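PDB 3BXP: putative lipase/esterase from Lactobacillus plantarum WCFS1, which probably hydrolyses carboxylic ester bonds as an alpha/beta-hydrolase, although its natural substrate is not established. Local coordinates for residues B[14-19]-B[91-96]. Residues are numbered along the deposited sequence; the frame is centred on the assembly and turned at random. Where two conformers were deposited one is given.
Sequences HPFQIT and GATIDW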
loop_
_atom_site.group_PDB
_atom_site.type_symbol
_atom_site.label_atom_id
_atom_site.label_comp_id
_atom_site.label_asym_id
_atom_site.label_seq_id
_atom_site.Cartn_x
_atom_site.Cartn_y
_atom_site.Cartn_z
ATOM N N HIS B 14 -12.102 34.751 6.157
ATOM C CA HIS B 14 -12.257 33.581 7.052
ATOM C C HIS B 14 -10.937 33.369 7.762
ATOM O O HIS B 14 -10.057 32.639 7.273
ATOM C CB HIS B 14 -12.617 32.328 6.258
ATOM C CG HIS B 14 -14.060 32.285 5.828
ATOM N ND1 HIS B 14 -14.551 33.071 4.821
ATOM C CD2 HIS B 14 -15.092 31.537 6.272
ATOM C CE1 HIS B 14 -15.852 32.857 4.691
ATOM N NE2 HIS B 14 -16.202 31.897 5.539
ATOM N N PRO B 15 -10.768 34.023 8.920
ATOM C CA PRO B 15 -9.530 33.911 9.696
ATOM C C PRO B 15 -9.289 32.512 10.168
ATOM O O PRO B 15 -10.240 31.736 10.296
ATOM C CB PRO B 15 -9.799 34.806 10.901
ATOM C CG PRO B 15 -10.796 35.768 10.420
ATOM C CD PRO B 15 -11.689 35.016 9.509
ATOM N N PHE B 16 -8.026 32.185 10.406
ATOM C CA PHE B 16 -7.629 30.841 10.805
ATOM C C PHE B 16 -6.326 30.877 11.555
ATOM O O PHE B 16 -5.504 31.781 11.354
ATOM C CB PHE B 16 -7.472 29.913 9.608
ATOM C CG PHE B 16 -6.447 30.372 8.604
ATOM C CD1 PHE B 16 -6.750 31.387 7.707
ATOM C CD2 PHE B 16 -5.185 29.770 8.533
ATOM C CE1 PHE B 16 -5.828 31.817 6.787
ATOM C CE2 PHE B 16 -4.265 30.217 7.599
ATOM C CZ PHE B 16 -4.577 31.211 6.726
ATOM N N GLN B 17 -6.129 29.894 12.418
ATOM C CA GLN B 17 -4.926 29.843 13.224
ATOM C C GLN B 17 -3.917 28.804 12.794
ATOM O O GLN B 17 -4.220 27.650 12.480
ATOM C CB GLN B 17 -5.270 29.678 14.686
ATOM C CG GLN B 17 -5.879 30.962 15.254
ATOM C CD GLN B 17 -6.422 30.752 16.625
ATOM O OE1 GLN B 17 -6.840 29.647 16.959
ATOM N NE2 GLN B 17 -6.428 31.808 17.439
ATOM N N ILE B 18 -2.675 29.253 12.837
ATOM C CA ILE B 18 -1.561 28.396 12.514
ATOM C C ILE B 18 -0.559 28.465 13.663
ATOM O O ILE B 18 -0.490 29.469 14.394
ATOM C CB ILE B 18 -0.871 28.849 11.222
ATOM C CG1 ILE B 18 -0.121 30.171 11.468
ATOM C CG2 ILE B 18 -1.877 28.884 10.051
ATOM C CD1 ILE B 18 0.818 30.576 10.285
ATOM N N THR B 19 0.219 27.413 13.823
ATOM C CA THR B 19 1.432 27.445 14.662
ATOM C C THR B 19 2.591 27.008 13.787
ATOM O O THR B 19 2.569 25.919 13.187
ATOM C CB THR B 19 1.306 26.509 15.871
ATOM O OG1 THR B 19 0.214 26.949 16.681
ATOM C CG2 THR B 19 2.584 26.496 16.737
ATOM N N GLY B 91 -3.725 27.725 0.684
ATOM C CA GLY B 91 -2.983 28.592 -0.223
ATOM C C GLY B 91 -2.343 29.813 0.447
ATOM O O GLY B 91 -1.193 30.193 0.122
ATOM N N ALA B 92 -3.116 30.476 1.312
ATOM C CA ALA B 92 -2.637 31.626 2.069
ATOM C C ALA B 92 -1.481 31.237 3.018
ATOM O O ALA B 92 -0.589 32.036 3.272
ATOM C CB ALA B 92 -3.781 32.296 2.832
ATOM N N THR B 93 -1.506 30.005 3.521
ATOM C CA THR B 93 -0.482 29.522 4.473
ATOM C C THR B 93 0.828 29.246 3.721
ATOM O O THR B 93 1.960 29.534 4.213
ATOM C CB THR B 93 -0.982 28.260 5.242
ATOM O OG1 THR B 93 -2.214 28.543 5.911
ATOM C CG2 THR B 93 0.052 27.780 6.258
ATOM N N ILE B 94 0.688 28.627 2.568
ATOM C CA ILE B 94 1.829 28.427 1.696
ATOM C C ILE B 94 2.445 29.805 1.337
ATOM O O ILE B 94 3.671 30.015 1.434
ATOM C CB ILE B 94 1.460 27.651 0.417
ATOM C CG1 ILE B 94 1.108 26.170 0.753
ATOM C CG2 ILE B 94 2.607 27.724 -0.567
ATOM C CD1 ILE B 94 0.361 25.416 -0.388
ATOM N N ASP B 95 1.603 30.750 0.956
ATOM C CA ASP B 95 2.088 32.113 0.684
ATOM C C ASP B 95 2.800 32.718 1.889
ATOM O O ASP B 95 3.933 33.194 1.823
ATOM C CB ASP B 95 0.896 32.966 0.287
ATOM C CG ASP B 95 1.276 34.351 -0.177
ATOM O OD1 ASP B 95 1.750 35.096 0.659
ATOM O OD2 ASP B 95 1.038 34.716 -1.335
ATOM N N TRP B 96 2.166 32.610 3.049
ATOM C CA TRP B 96 2.800 33.144 4.260
ATOM C C TRP B 96 4.193 32.528 4.509
ATOM O O TRP B 96 5.179 33.219 4.789
ATOM C CB TRP B 96 1.873 32.970 5.465
ATOM C CG TRP B 96 2.450 33.540 6.709
ATOM C CD1 TRP B 96 2.473 34.869 7.095
ATOM C CD2 TRP B 96 3.100 32.804 7.763
ATOM N NE1 TRP B 96 3.097 34.978 8.325
ATOM C CE2 TRP B 96 3.491 33.735 8.744
ATOM C CE3 TRP B 96 3.375 31.437 7.973
ATOM C CZ2 TRP B 96 4.150 33.341 9.925
ATOM C CZ3 TRP B 96 4.041 31.061 9.139
ATOM C CH2 TRP B 96 4.412 32.015 10.092
#
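Strand 16-19, carrying Phe-16 and Ile-18, runs across helix 91-96 with its axis 10.9 Å away at closest approach and the two chain directions 42° apart; the nearest alpha carbons are those of Ile-18 and Thr-93. Across that distance the contact is made by the side chains of Phe-16 and Ile-18 on one side and Ala-92, Thr-93 and Trp-96 on the other. Ile-18 reaches furthest along the helix: with CG1 lodged between its backbone N and carbonyl carbon (chi1 71°) and the chain then extended, CD1 comes down over one face of the Trp-96 indole. That methyl sits 3.7 Å from the centroid of the six-membered ring, a CH-pi contact displaced toward the rim, and CD1 is 3.5 Å from CZ3 of Trp-96. One turn back along the helix, Phe-16 meets Thr-93 and Ala-92 obliquely: its CE2 lies 3.1 Å from OG1 of Thr-93, and its CZ 4.1 Å from the methyl CB of Ala-92. The Thr-93 hydroxyl, though wedged against this apolar ring, is hydrogen-bonded to the carbonyl O of Gln-89 in the preceding turn. This is helix-on-sheet packing of an alpha/beta-hydrolase fold: helix 85-99 lies against the antiparallel end of the central sheet, where strand 16-23 runs between strands 2-9 and 67-72. Leu-71 of strand 67-72 touches Phe-16, Ile-18 and Thr-93, so the next strand contributes to the same apolar layer. An alanine in place of Phe-16 would probably open a gap beside Ala-92 and Thr-93 and deprive Leu-9 and Leu-71 of the aromatic ring they pack against. At the far end of the contact, Arg-7 of strand 2-9 also packs against Trp-96.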